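Local coordinates for nicastrin (Dictyostelium purpureum, PDB 4R12), which probably serves as an essential subunit of the gamma-secretase complex, which cleaves integral membrane proteins such as Notch receptors within the membrane, at residues Y48-D52 with D53-N57; F144-D147 with N148-V152. One frame throughout, in Å; residues are numbered along the deposited sequence.

Contact 1: Y48-D52 with D53-N57. With NAG (2-acetamido-2-deoxy-beta-D-glucopyranose), chain C.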
loop_
_atom_site.group_PDB
_atom_site.type_symbol
_atom_site.label_atom_id
_atom_site.label_comp_id
_atom_site.label_asym_id
_atom_site.label_seq_id
_atom_site.Cartn_x
_atom_site.Cartn_y
_atom_site.Cartn_z
ATOM N N TYR A 48 -31.569 7.245 -6.232
ATOM C CA TYR A 48 -32.139 6.216 -7.097
ATOM C C TYR A 48 -31.306 4.944 -6.979
ATOM O O TYR A 48 -30.110 4.962 -7.262
ATOM C CB TYR A 48 -32.189 6.679 -8.555
ATOM C CG TYR A 48 -32.706 5.620 -9.510
ATOM C CD1 TYR A 48 -31.854 4.658 -10.047
ATOM C CD2 TYR A 48 -34.048 5.577 -9.871
ATOM C CE1 TYR A 48 -32.321 3.688 -10.912
ATOM C CE2 TYR A 48 -34.525 4.609 -10.739
ATOM C CZ TYR A 48 -33.658 3.667 -11.254
ATOM O OH TYR A 48 -34.128 2.705 -12.116
ATOM N N LEU A 49 -31.947 3.844 -6.584
ATOM C CA LEU A 49 -31.241 2.589 -6.303
ATOM C C LEU A 49 -31.182 1.633 -7.489
ATOM O O LEU A 49 -32.205 1.266 -8.061
ATOM C CB LEU A 49 -31.898 1.875 -5.121
ATOM C CG LEU A 49 -31.391 0.462 -4.813
ATOM C CD1 LEU A 49 -29.949 0.496 -4.313
ATOM C CD2 LEU A 49 -32.299 -0.206 -3.806
ATOM N N ILE A 50 -29.970 1.236 -7.855
ATOM C CA ILE A 50 -29.780 0.149 -8.797
ATOM C C ILE A 50 -29.260 -1.067 -8.035
ATOM O O ILE A 50 -28.141 -1.048 -7.532
ATOM C CB ILE A 50 -28.801 0.522 -9.915
ATOM C CG1 ILE A 50 -29.379 1.651 -10.778
ATOM C CG2 ILE A 50 -28.491 -0.690 -10.780
ATOM C CD1 ILE A 50 -28.511 1.995 -11.966
ATOM N N ASP A 51 -30.085 -2.109 -7.936
ATOM C CA ASP A 51 -29.721 -3.325 -7.197
ATOM C C ASP A 51 -30.108 -4.594 -7.963
ATOM O O ASP A 51 -29.933 -5.708 -7.474
ATOM C CB ASP A 51 -30.369 -3.323 -5.805
ATOM C CG ASP A 51 -31.891 -3.420 -5.854
ATOM O OD1 ASP A 51 -32.483 -3.284 -6.948
ATOM O OD2 ASP A 51 -32.504 -3.622 -4.784
ATOM N N ASP A 52 -30.641 -4.411 -9.164
ATOM C CA ASP A 52 -30.953 -5.525 -10.057
ATOM C C ASP A 52 -31.053 -5.037 -11.499
ATOM O O ASP A 52 -31.044 -3.830 -11.752
ATOM C CB ASP A 52 -32.248 -6.236 -9.640
ATOM C CG ASP A 52 -33.417 -5.282 -9.427
ATOM O OD1 ASP A 52 -33.540 -4.283 -10.164
ATOM O OD2 ASP A 52 -34.229 -5.542 -8.512
ATOM N N ASP A 53 -31.142 -5.981 -12.434
ATOM C CA ASP A 53 -31.204 -5.658 -13.852
ATOM C C ASP A 53 -32.408 -4.774 -14.145
ATOM O O ASP A 53 -32.356 -3.908 -15.027
ATOM C CB ASP A 53 -31.260 -6.936 -14.695
ATOM C CG ASP A 53 -29.886 -7.516 -14.970
ATOM O OD1 ASP A 53 -28.902 -7.011 -14.388
ATOM O OD2 ASP A 53 -29.784 -8.476 -15.768
ATOM N N GLU A 54 -33.482 -4.983 -13.387
ATOM C CA GLU A 54 -34.708 -4.225 -13.586
ATOM C C GLU A 54 -34.497 -2.753 -13.297
ATOM O O GLU A 54 -34.821 -1.908 -14.126
ATOM C CB GLU A 54 -35.847 -4.762 -12.713
ATOM C CG GLU A 54 -37.103 -3.884 -12.778
ATOM C CD GLU A 54 -38.257 -4.401 -11.929
ATOM O OE1 GLU A 54 -38.100 -4.515 -10.692
ATOM O OE2 GLU A 54 -39.331 -4.684 -12.503
ATOM N N SER A 55 -33.969 -2.443 -12.116
ATOM C CA SER A 55 -33.759 -1.053 -11.732
ATOM C C SER A 55 -32.644 -0.439 -12.568
ATOM O O SER A 55 -32.643 0.768 -12.822
ATOM C CB SER A 55 -33.451 -0.930 -10.233
ATOM O OG SER A 55 -32.403 -1.795 -9.831
ATOM N N TYR A 56 -31.707 -1.272 -13.011
ATOM C CA TYR A 56 -30.669 -0.813 -13.926
ATOM C C TYR A 56 -31.308 -0.295 -15.226
ATOM O O TYR A 56 -31.107 0.859 -15.608
ATOM C CB TYR A 56 -29.660 -1.926 -14.234
ATOM C CG TYR A 56 -28.495 -1.424 -15.055
ATOM C CD1 TYR A 56 -28.562 -1.390 -16.440
ATOM C CD2 TYR A 56 -27.344 -0.947 -14.444
ATOM C CE1 TYR A 56 -27.520 -0.910 -17.191
ATOM C CE2 TYR A 56 -26.289 -0.464 -15.192
ATOM C CZ TYR A 56 -26.387 -0.444 -16.566
ATOM O OH TYR A 56 -25.348 0.028 -17.328
ATOM N N ASN A 57 -32.082 -1.149 -15.889
ATOM C CA ASN A 57 -32.747 -0.773 -17.137
ATOM C C ASN A 57 -33.738 0.377 -16.979
ATOM O O ASN A 57 -33.879 1.208 -17.876
ATOM C CB ASN A 57 -33.469 -1.977 -17.734
ATOM C CG ASN A 57 -32.514 -3.035 -18.237
ATOM O OD1 ASN A 57 -31.425 -2.729 -18.734
ATOM N ND2 ASN A 57 -32.916 -4.296 -18.116
HETATM C C1 NAG C . -24.275 -8.565 -15.295
HETATM C C2 NAG C . -25.510 -8.574 -16.187
HETATM C C3 NAG C . -26.431 -9.655 -15.694
HETATM C C4 NAG C . -25.782 -11.006 -15.681
HETATM C C5 NAG C . -24.491 -10.914 -14.916
HETATM C C6 NAG C . -23.745 -12.205 -15.147
HETATM C C7 NAG C . -26.159 -6.409 -17.056
HETATM C C8 NAG C . -27.041 -5.239 -16.864
HETATM N N2 NAG C . -26.283 -7.367 -16.155
HETATM O O3 NAG C . -27.599 -9.743 -16.489
HETATM O O4 NAG C . -26.645 -11.817 -14.915
HETATM O O5 NAG C . -23.697 -9.840 -15.367
HETATM O O6 NAG C . -23.222 -12.193 -16.460
HETATM O O7 NAG C . -25.378 -6.472 -17.957
#
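Asp52 caps the helix that starts at Asp53: its OD1 accepts from Ser55 N at 2.7 Å, and the N-H meets the oxygen nearly along the C-O axis. This N-cap lies in the turn from strand 43-50 to helix 53-57, which leads on to the parallel neighbour strand 67-72 in the nicastrin small lobe. The first turn closes through Tyr56 N to Asp52 O, 2.9 Å. Ser55 OG, in the middle of the turn, accepts from Asp51 N at 3.0 Å and lies 2.8 Å from Asp52 OD1. Chi1 of 52° sets this hydroxyl between its own N and carbonyl carbon, facing the end of the strand. Asp51 also forms a salt bridge to Arg162.

Tyr48 reaches the same serine from further back on the strand. Its CG is anti to the backbone N (chi1 177°), which lets the ring reach across to the helix with its hydroxyl end. Tyr48 OH donates to Ser55 O at 2.5 Å, in the carbonyl plane and on a lone pair, with the carbonyl oxygen at the ring edge. A phenylalanine here lacks this hydroxyl and would probably leave Ser55 O without its side-chain donor, with the ring less firmly tied to the helix.

The apolar part is Ile50 against Tyr56. Ile50 CG2 lies at the edge of the Tyr56 ring, near its plane, and 3.8 Å from Tyr56 CD2. Tyr56 OH bonds to Ser81 O. On the outer side Asp53 holds the neighbouring glycan with both carboxylate oxygens. Asp53 OD1 accepts from NAG N2 and is also hydrogen-bonded to Tyr76 OH. Asp53 OD2 takes NAG O3 at 2.6 Å. The acetamide methyl C8 of that sugar lies over one face of the Tyr56 ring, offset toward its rim.

Contact 2: F144-D147 with N148-V152. With NAG (2-acetamido-2-deoxy-beta-D-glucopyranose), chain D.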
loop_
_atom_site.group_PDB
_atom_site.type_symbol
_atom_site.label_atom_id
_atom_site.label_comp_id
_atom_site.label_asym_id
_atom_site.label_seq_id
_atom_site.Cartn_x
_atom_site.Cartn_y
_atom_site.Cartn_z
ATOM N N PHE A 144 -18.885 8.258 -3.659
ATOM C CA PHE A 144 -18.556 7.827 -2.294
ATOM C C PHE A 144 -18.932 6.374 -2.065
ATOM O O PHE A 144 -20.011 5.934 -2.483
ATOM C CB PHE A 144 -19.306 8.650 -1.232
ATOM C CG PHE A 144 -18.818 10.064 -1.050
ATOM C CD1 PHE A 144 -18.647 10.911 -2.123
ATOM C CD2 PHE A 144 -18.617 10.571 0.222
ATOM C CE1 PHE A 144 -18.245 12.232 -1.937
ATOM C CE2 PHE A 144 -18.215 11.890 0.413
ATOM C CZ PHE A 144 -18.029 12.718 -0.673
ATOM N N ALA A 145 -18.080 5.646 -1.345
ATOM C CA ALA A 145 -18.518 4.437 -0.683
ATOM C C ALA A 145 -18.905 4.793 0.755
ATOM O O ALA A 145 -18.499 5.836 1.278
ATOM C CB ALA A 145 -17.425 3.363 -0.699
ATOM N N ILE A 146 -19.694 3.930 1.384
ATOM C CA ILE A 146 -20.127 4.141 2.761
ATOM C C ILE A 146 -20.010 2.821 3.506
ATOM O O ILE A 146 -20.029 1.758 2.883
ATOM C CB ILE A 146 -21.576 4.670 2.847
ATOM C CG1 ILE A 146 -22.473 3.950 1.838
ATOM C CG2 ILE A 146 -21.610 6.190 2.613
ATOM C CD1 ILE A 146 -23.931 4.301 1.971
ATOM N N ASP A 147 -19.895 2.883 4.832
ATOM C CA ASP A 147 -19.653 1.667 5.607
ATOM C C ASP A 147 -20.880 0.767 5.643
ATOM O O ASP A 147 -21.926 1.084 5.077
ATOM C CB ASP A 147 -19.177 1.996 7.033
ATOM C CG ASP A 147 -20.286 2.535 7.943
ATOM O OD1 ASP A 147 -21.463 2.615 7.547
ATOM O OD2 ASP A 147 -19.968 2.868 9.098
ATOM N N ASN A 148 -20.756 -0.371 6.308
ATOM C CA ASN A 148 -21.806 -1.397 6.304
ATOM C C ASN A 148 -23.125 -0.906 6.862
ATOM O O ASN A 148 -24.123 -0.963 6.203
ATOM C CB ASN A 148 -21.362 -2.648 7.060
ATOM C CG ASN A 148 -22.216 -3.856 6.779
ATOM O OD1 ASN A 148 -23.387 -3.775 6.576
ATOM N ND2 ASN A 148 -21.601 -4.989 6.779
ATOM N N GLN A 149 -23.092 -0.448 8.088
ATOM C CA GLN A 149 -24.277 0.048 8.766
ATOM C C GLN A 149 -24.968 1.146 7.957
ATOM O O GLN A 149 -26.177 1.093 7.732
ATOM C CB GLN A 149 -23.890 0.556 10.158
ATOM C CG GLN A 149 -24.993 1.296 10.898
ATOM C CD GLN A 149 -24.698 1.432 12.385
ATOM O OE1 GLN A 149 -24.337 0.455 13.048
ATOM N NE2 GLN A 149 -24.843 2.646 12.914
ATOM N N THR A 150 -24.200 2.131 7.498
ATOM C CA THR A 150 -24.777 3.223 6.718
ATOM C C THR A 150 -25.360 2.717 5.397
ATOM O O THR A 150 -26.400 3.190 4.952
ATOM C CB THR A 150 -23.732 4.328 6.442
ATOM O OG1 THR A 150 -23.151 4.747 7.685
ATOM C CG2 THR A 150 -24.362 5.525 5.756
ATOM N N SER A 151 -24.697 1.742 4.775
ATOM C CA SER A 151 -25.192 1.187 3.519
ATOM C C SER A 151 -26.576 0.572 3.696
ATOM O O SER A 151 -27.462 0.774 2.862
ATOM C CB SER A 151 -24.216 0.144 2.957
ATOM O OG SER A 151 -23.068 0.773 2.404
ATOM N N VAL A 152 -26.751 -0.173 4.783
ATOM C CA VAL A 152 -28.044 -0.779 5.090
ATOM C C VAL A 152 -29.139 0.286 5.107
ATOM O O VAL A 152 -30.195 0.125 4.488
ATOM C CB VAL A 152 -28.010 -1.529 6.446
ATOM C CG1 VAL A 152 -29.419 -1.974 6.864
ATOM C CG2 VAL A 152 -27.057 -2.717 6.371
HETATM C C1 NAG D . -22.251 -6.527 6.992
HETATM C C2 NAG D . -21.621 -7.714 6.310
HETATM C C3 NAG D . -22.502 -8.930 6.453
HETATM C C4 NAG D . -22.956 -9.141 7.891
HETATM C C5 NAG D . -23.515 -7.825 8.431
HETATM C C6 NAG D . -23.921 -7.857 9.875
HETATM C C7 NAG D . -20.253 -7.309 4.403
HETATM C C8 NAG D . -20.211 -7.192 2.927
HETATM N N2 NAG D . -21.444 -7.433 4.925
HETATM O O3 NAG D . -21.760 -10.032 5.972
HETATM O O4 NAG D . -23.940 -10.172 7.887
HETATM O O5 NAG D . -22.482 -6.881 8.338
HETATM O O6 NAG D . -22.786 -8.153 10.667
HETATM O O7 NAG D . -19.260 -7.285 5.077
#
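Ile146 packs on the first turn of helix 148-160 with both parts of its longer branch. Ile146 CG1 comes within 3.3 Å of Ser151 OG, and Ile146 CD1 lies 4.0 Å from Thr150 CG2. With chi1 at 41°, CG1 is held between the backbone N and the carbonyl carbon, which turns the branch toward the helix. This is the dense side of the contact. Ser151 OG is buried here but well supplied: it donates to Asp147 O and also bonds to Thr98 N. Thr98 OG1 in turn bonds to Ile146 O, so the loop at Thr98 ties down both the strand end and the helix start.

Asp147 is the N-cap of this helix, just past the end of strand 143-146 in the nicastrin small lobe. Its OD1 takes two donors from Thr150. Thr150 N, 2.8 Å from Asp147 OD1, comes in nearly along the C-O axis. Thr150 OG1, 2.7 Å from Asp147 OD1, approaches from above the carboxylate plane, 38° out of it. Together they fix the carboxylate at the helix start. Asp147 O likewise takes two donors from Ser151. Ser151 N is 2.9 Å from Asp147 O and only slightly tilted from the carbonyl plane, whereas Ser151 OG stands well above that plane.

The other side is looser. Gln149 is exposed, and its side-chain end leads away from the strand. The Asn148 side chain runs outward, away from the strand, with CG anti to the backbone N (chi1 -164°). Asn148 ND2 is covalently bonded to C1 of the N-linked NAG, which also bonds to Asp99 O.

Contacts 1 and 2 are both strand-to-helix turns of the small lobe, on the same sheet region. Their centres are about 18 Å apart and they do not touch. Both are partly buried, but contact 1 lies farther out, its centre about 34 Å from the chain's centre against about 23 Å for contact 2. Each has an aspartate cap. Contact 2 carries the glycosylated asparagine, whereas contact 1 holds a sugar without a covalent link of its own, through an aspartate and a tyrosine ring. The apolar part of contact 2 is aliphatic. Helix 148-160, begun in contact 2, also reaches contact 1, where Arg155 touches Asp51 and Lys159 forms a long, weak ion pair with it.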